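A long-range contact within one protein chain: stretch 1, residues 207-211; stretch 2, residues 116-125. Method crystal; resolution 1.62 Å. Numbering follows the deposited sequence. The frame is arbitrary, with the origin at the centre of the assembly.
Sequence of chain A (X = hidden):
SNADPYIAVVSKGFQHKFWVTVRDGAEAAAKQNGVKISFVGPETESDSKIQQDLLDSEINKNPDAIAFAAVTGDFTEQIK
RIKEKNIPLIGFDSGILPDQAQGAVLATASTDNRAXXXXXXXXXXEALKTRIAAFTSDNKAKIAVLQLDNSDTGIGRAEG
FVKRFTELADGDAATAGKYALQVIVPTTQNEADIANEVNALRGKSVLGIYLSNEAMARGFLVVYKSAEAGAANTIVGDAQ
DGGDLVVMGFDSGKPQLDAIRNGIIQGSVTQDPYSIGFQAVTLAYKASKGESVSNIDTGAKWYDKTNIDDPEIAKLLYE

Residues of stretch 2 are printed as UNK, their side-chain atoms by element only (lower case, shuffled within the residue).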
ATOM      1  N   LEU A 207      -8.490  19.089   9.492  1.00 11.84           N
ATOM      2  CA  LEU A 207      -9.799  18.726   8.923  1.00 11.71           C
ATOM      3  C   LEU A 207      -9.837  17.297   8.461  1.00 11.57           C
ATOM      4  O   LEU A 207     -10.905  16.662   8.456  1.00 11.53           O
ATOM      5  CB  LEU A 207     -10.175  19.592   7.694  1.00 12.02           C
ATOM      6  CG  LEU A 207     -10.398  21.076   7.852  1.00 13.12           C
ATOM      7  CD1 LEU A 207     -10.769  21.701   6.481  1.00 13.09           C
ATOM      8  CD2 LEU A 207     -11.534  21.187   8.837  1.00 13.05           C
ATOM      9  N   GLY A 208      -8.688  16.804   8.010  1.00 11.95           N
ATOM     10  CA  GLY A 208      -8.671  15.432   7.429  1.00 11.26           C
ATOM     11  C   GLY A 208      -7.351  14.786   7.731  1.00 11.87           C
ATOM     12  O   GLY A 208      -6.376  15.461   7.999  1.00 11.79           O
ATOM     13  N   ILE A 209      -7.354  13.468   7.630  1.00 11.89           N
ATOM     14  CA  ILE A 209      -6.179  12.669   7.842  1.00 11.03           C
ATOM     15  C   ILE A 209      -6.156  11.560   6.832  1.00 10.50           C
ATOM     16  O   ILE A 209      -7.148  10.803   6.700  1.00 10.61           O
ATOM     17  CB  ILE A 209      -6.211  12.062   9.232  1.00 12.96           C
ATOM     18  CG1 ILE A 209      -6.285  13.165  10.331  1.00 13.29           C
ATOM     19  CG2 ILE A 209      -5.003  11.156   9.377  1.00 13.45           C
ATOM     20  CD1 ILE A 209      -6.486  12.614  11.757  1.00 15.58           C
ATOM     21  N   TYR A 210      -5.071  11.482   6.076  1.00  9.42           N
ATOM     22  CA  TYR A 210      -4.858  10.380   5.091  1.00  9.59           C
ATOM     23  C   TYR A 210      -3.853   9.375   5.723  1.00  9.93           C
ATOM     24  O   TYR A 210      -2.733   9.728   6.128  1.00 10.30           O
ATOM     25  CB  TYR A 210      -4.292  10.926   3.786  1.00 10.52           C
ATOM     26  CG  TYR A 210      -3.680   9.891   2.871  1.00 10.25           C
ATOM     27  CD1 TYR A 210      -4.282   8.687   2.591  1.00 11.04           C
ATOM     28  CD2 TYR A 210      -2.488  10.141   2.232  1.00 11.44           C
ATOM     29  CE1 TYR A 210      -3.743   7.785   1.666  1.00 10.99           C
ATOM     30  CE2 TYR A 210      -1.926   9.227   1.390  1.00 11.92           C
ATOM     31  CZ  TYR A 210      -2.533   8.073   1.087  1.00 11.26           C
ATOM     32  OH  TYR A 210      -1.909   7.223   0.229  1.00 13.02           O
ATOM     33  N   LEU A 211      -4.308   8.128   5.849  1.00 10.27           N
ATOM     34  CA  LEU A 211      -3.574   6.997   6.384  1.00 10.27           C
ATOM     35  C   LEU A 211      -2.993   6.148   5.257  1.00 11.23           C
ATOM     36  O   LEU A 211      -3.752   5.537   4.529  1.00 12.19           O
ATOM     37  CB  LEU A 211      -4.571   6.192   7.242  1.00 10.82           C
ATOM     38  CG  LEU A 211      -5.340   6.923   8.347  1.00 11.90           C
ATOM     39  CD1 LEU A 211      -6.496   6.068   8.835  1.00 13.90           C
ATOM     40  CD2 LEU A 211      -4.373   7.316   9.438  1.00 13.26           C
ATOM     41  N   UNK A 116      -3.170   5.272  -6.859  1.00 11.40           N
ATOM     42  CA  UNK A 116      -4.102   4.839  -5.839  1.00 12.07           C
ATOM     43  C   UNK A 116      -4.293   5.965  -4.819  1.00 11.79           C
ATOM     44  O   UNK A 116      -5.403   6.258  -4.354  1.00 11.53           O
ATOM     45  c   UNK A 116      -3.587   3.614  -5.188  1.00 12.94           C
ATOM     46  N   UNK A 117      -3.185   6.599  -4.450  1.00 11.03           N
ATOM     47  CA  UNK A 117      -3.221   7.692  -3.498  1.00 10.94           C
ATOM     48  C   UNK A 117      -3.950   8.921  -4.028  1.00 11.83           C
ATOM     49  O   UNK A 117      -4.541   9.674  -3.256  1.00 11.84           O
ATOM     50  c   UNK A 117      -1.789   8.030  -3.069  1.00 11.79           C
ATOM     51  N   UNK A 118      -3.868   9.132  -5.329  1.00 11.93           N
ATOM     52  CA  UNK A 118      -4.605  10.181  -5.984  1.00 12.05           C
ATOM     53  C   UNK A 118      -6.089   9.952  -5.880  1.00 11.84           C
ATOM     54  O   UNK A 118      -6.826  10.935  -5.832  1.00 13.63           O
ATOM     55  c   UNK A 118      -4.157  10.351  -7.417  1.00 12.71           C
ATOM     56  N   UNK A 119      -6.565   8.699  -5.856  1.00 11.77           N
ATOM     57  CA  UNK A 119      -8.001   8.434  -5.690  1.00 12.04           C
ATOM     58  C   UNK A 119      -8.397   8.999  -4.317  1.00 11.63           C
ATOM     59  O   UNK A 119      -9.438   9.652  -4.160  1.00 12.04           O
ATOM     60  c   UNK A 119      -8.030   4.816  -7.167  1.00 17.79           C
ATOM     61  c   UNK A 119      -9.782   6.708  -5.294  1.00 13.09           C
ATOM     62  c   UNK A 119      -8.347   6.917  -5.763  1.00 12.84           C
ATOM     63  c   UNK A 119      -8.006   6.323  -7.139  1.00 15.17           C
ATOM     64  N   UNK A 120      -7.551   8.756  -3.313  1.00 10.74           N
ATOM     65  CA  UNK A 120      -7.885   9.188  -1.974  1.00 10.86           C
ATOM     66  C   UNK A 120      -7.909  10.733  -1.973  1.00 10.53           C
ATOM     67  O   UNK A 120      -8.774  11.322  -1.360  1.00 10.22           O
ATOM     68  c   UNK A 120      -6.950   7.078  -0.925  1.00 11.40           C
ATOM     69  c   UNK A 120      -7.285   9.087   0.492  1.00 11.14           C
ATOM     70  c   UNK A 120      -6.902   8.613  -0.907  1.00 10.70           C
ATOM     71  N   UNK A 121      -6.966  11.389  -2.662  1.00 10.91           N
ATOM     72  CA  UNK A 121      -6.979  12.862  -2.735  1.00 10.98           C
ATOM     73  C   UNK A 121      -8.261  13.346  -3.382  1.00 10.95           C
ATOM     74  O   UNK A 121      -8.867  14.303  -2.876  1.00  9.98           O
ATOM     75  c   UNK A 121      -5.778  13.364  -3.532  1.00 11.38           C
ATOM     76  N   UNK A 122      -8.681  12.672  -4.423  1.00 10.99           N
ATOM     77  CA  UNK A 122      -9.962  13.112  -5.107  1.00 11.58           C
ATOM     78  C   UNK A 122     -11.139  13.074  -4.113  1.00 11.58           C
ATOM     79  O   UNK A 122     -11.930  14.040  -4.002  1.00 11.08           O
ATOM     80  o   UNK A 122      -9.236  11.195  -8.136  1.00 19.62           O
ATOM     81  c   UNK A 122     -10.326  12.198  -6.290  1.00 13.74           C
ATOM     82  c   UNK A 122      -9.336  12.240  -7.430  1.00 17.45           C
ATOM     83  o   UNK A 122      -8.642  13.240  -7.647  1.00 19.97           O
ATOM     84  N   UNK A 123     -11.249  11.983  -3.376  1.00 11.28           N
ATOM     85  CA  UNK A 123     -12.320  11.812  -2.403  1.00 11.21           C
ATOM     86  C   UNK A 123     -12.184  12.801  -1.252  1.00 11.42           C
ATOM     87  O   UNK A 123     -13.204  13.316  -0.749  1.00 12.12           O
ATOM     88  n   UNK A 123     -15.501   8.257  -5.005  1.00 25.80           N
ATOM     89  c   UNK A 123     -14.133   8.268  -4.443  1.00 21.77           C
ATOM     90  c   UNK A 123     -12.584   9.315  -2.891  1.00 13.87           C
ATOM     91  c   UNK A 123     -12.312  10.374  -1.867  1.00 13.04           C
ATOM     92  c   UNK A 123     -13.994   9.398  -3.416  1.00 18.22           C
ATOM     93  N   UNK A 124     -10.955  13.025  -0.760  1.00 10.96           N
ATOM     94  CA  UNK A 124     -10.768  13.975   0.324  1.00 11.15           C
ATOM     95  C   UNK A 124     -11.112  15.392  -0.072  1.00 10.67           C
ATOM     96  O   UNK A 124     -11.691  16.141   0.724  1.00 10.55           O
ATOM     97  c   UNK A 124      -9.308  13.917   0.833  1.00 11.96           C
ATOM     98  c   UNK A 124      -8.263  12.548   3.899  1.00 15.67           C
ATOM     99 se   UNK A 124      -9.554  14.089   3.723  0.65 17.52          SE
ATOM    100  c   UNK A 124      -9.018  14.869   2.003  1.00 14.21           C
ATOM    101  N   UNK A 125     -10.712  15.765  -1.274  1.00 11.21           N
ATOM    102  CA  UNK A 125     -11.001  17.137  -1.824  1.00 12.33           C
ATOM    103  C   UNK A 125     -12.480  17.315  -1.949  1.00 13.40           C
ATOM    104  O   UNK A 125     -13.024  18.302  -1.469  1.00 13.80           O
ATOM    105  c   UNK A 125     -11.384  19.012  -4.685  1.00 16.32           C
ATOM    106  c   UNK A 125     -10.332  17.371  -3.158  1.00 12.97           C
ATOM    107  c   UNK A 125      -9.962  19.831  -2.924  1.00 14.42           C
ATOM    108  c   UNK A 125     -10.538  18.755  -3.643  1.00 13.50           C
ATOM    109  c   UNK A 125     -10.970  21.345  -4.372  1.00 14.62           C
ATOM    110  c   UNK A 125     -10.185  21.124  -3.279  1.00 16.10           C
ATOM    111  c   UNK A 125     -11.553  20.321  -5.086  1.00 15.30           C
TER

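Position 116 carries a single side-chain carbon; its CB lies sideways to the strand, 6.7 Å from OH of Tyr210, so it takes no part in the contact; one carbon makes it Ala116. Position 117 also has one carbon, but this CB sits 3.4 Å from OH of Tyr210 and 4.2 Å from CZ of Tyr210. It is Ala117, a small residue at the place where the far end of the tyrosine ring comes down on the helix. At 118 one carbon again, pointing away from the strand, gives Ala118.

Position 119 has four carbons, forked at the first, with one arm two carbons long. That is isoleucine, Ile119, partly exposed and out of reach of the strand. Position 120 shows one carbon carrying two others, directed toward the strand, with both arms near the ring of Tyr210, one closer than the other. The short symmetric fork is valine; in Val120, CG1 lies 3.7 Å from CD1 of Tyr210, an oblique approach to the ring. Position 121 has one carbon, turned sideways and without a partner on stretch 1: Ala121.

At 122 there are two carbons, the second bearing two oxygens. This short carboxylate is Asp122, out of reach of the strand. Position 123 has four carbons in a row ending in nitrogen, also out of reach: Lys123. Position 124 runs unbranched through two carbons, a selenium and a last carbon, and it reaches the strand backbone. Selenium identifies selenomethionine, written here as Met124; its CE lies 3.5 Å from O of Ile209, and its SE 4.0 Å from CA of Gly208. Position 125 has one carbon leading to a six-carbon ring, out of reach of stretch 1, hence Phe125.

The rule is a four-residue step on the helix matched to a two-residue step on an almost antiparallel strand: Val120 lies nearest Tyr210 by CA and Met124 nearest Gly208, while CA-to-CB of Ile209 points away. No hydrogen bond crosses between the stretches, so packing carries the contact. Tyr210 spans it, from CE of Met124, 4.3 Å from CB of Tyr210, past Val120 to Ala117, and its hydroxyl is satisfied elsewhere in the structure. Gly208 supplies the space for selenium, since an ideal CB there would stand 2.7 Å from SE of Met124, a clash. With chi1 t and chi2 and chi3 both p, the Met124 chain folds so that its methyl end fits along the strand backbone.

Stretch 2 116-125: AAAIVADKMF
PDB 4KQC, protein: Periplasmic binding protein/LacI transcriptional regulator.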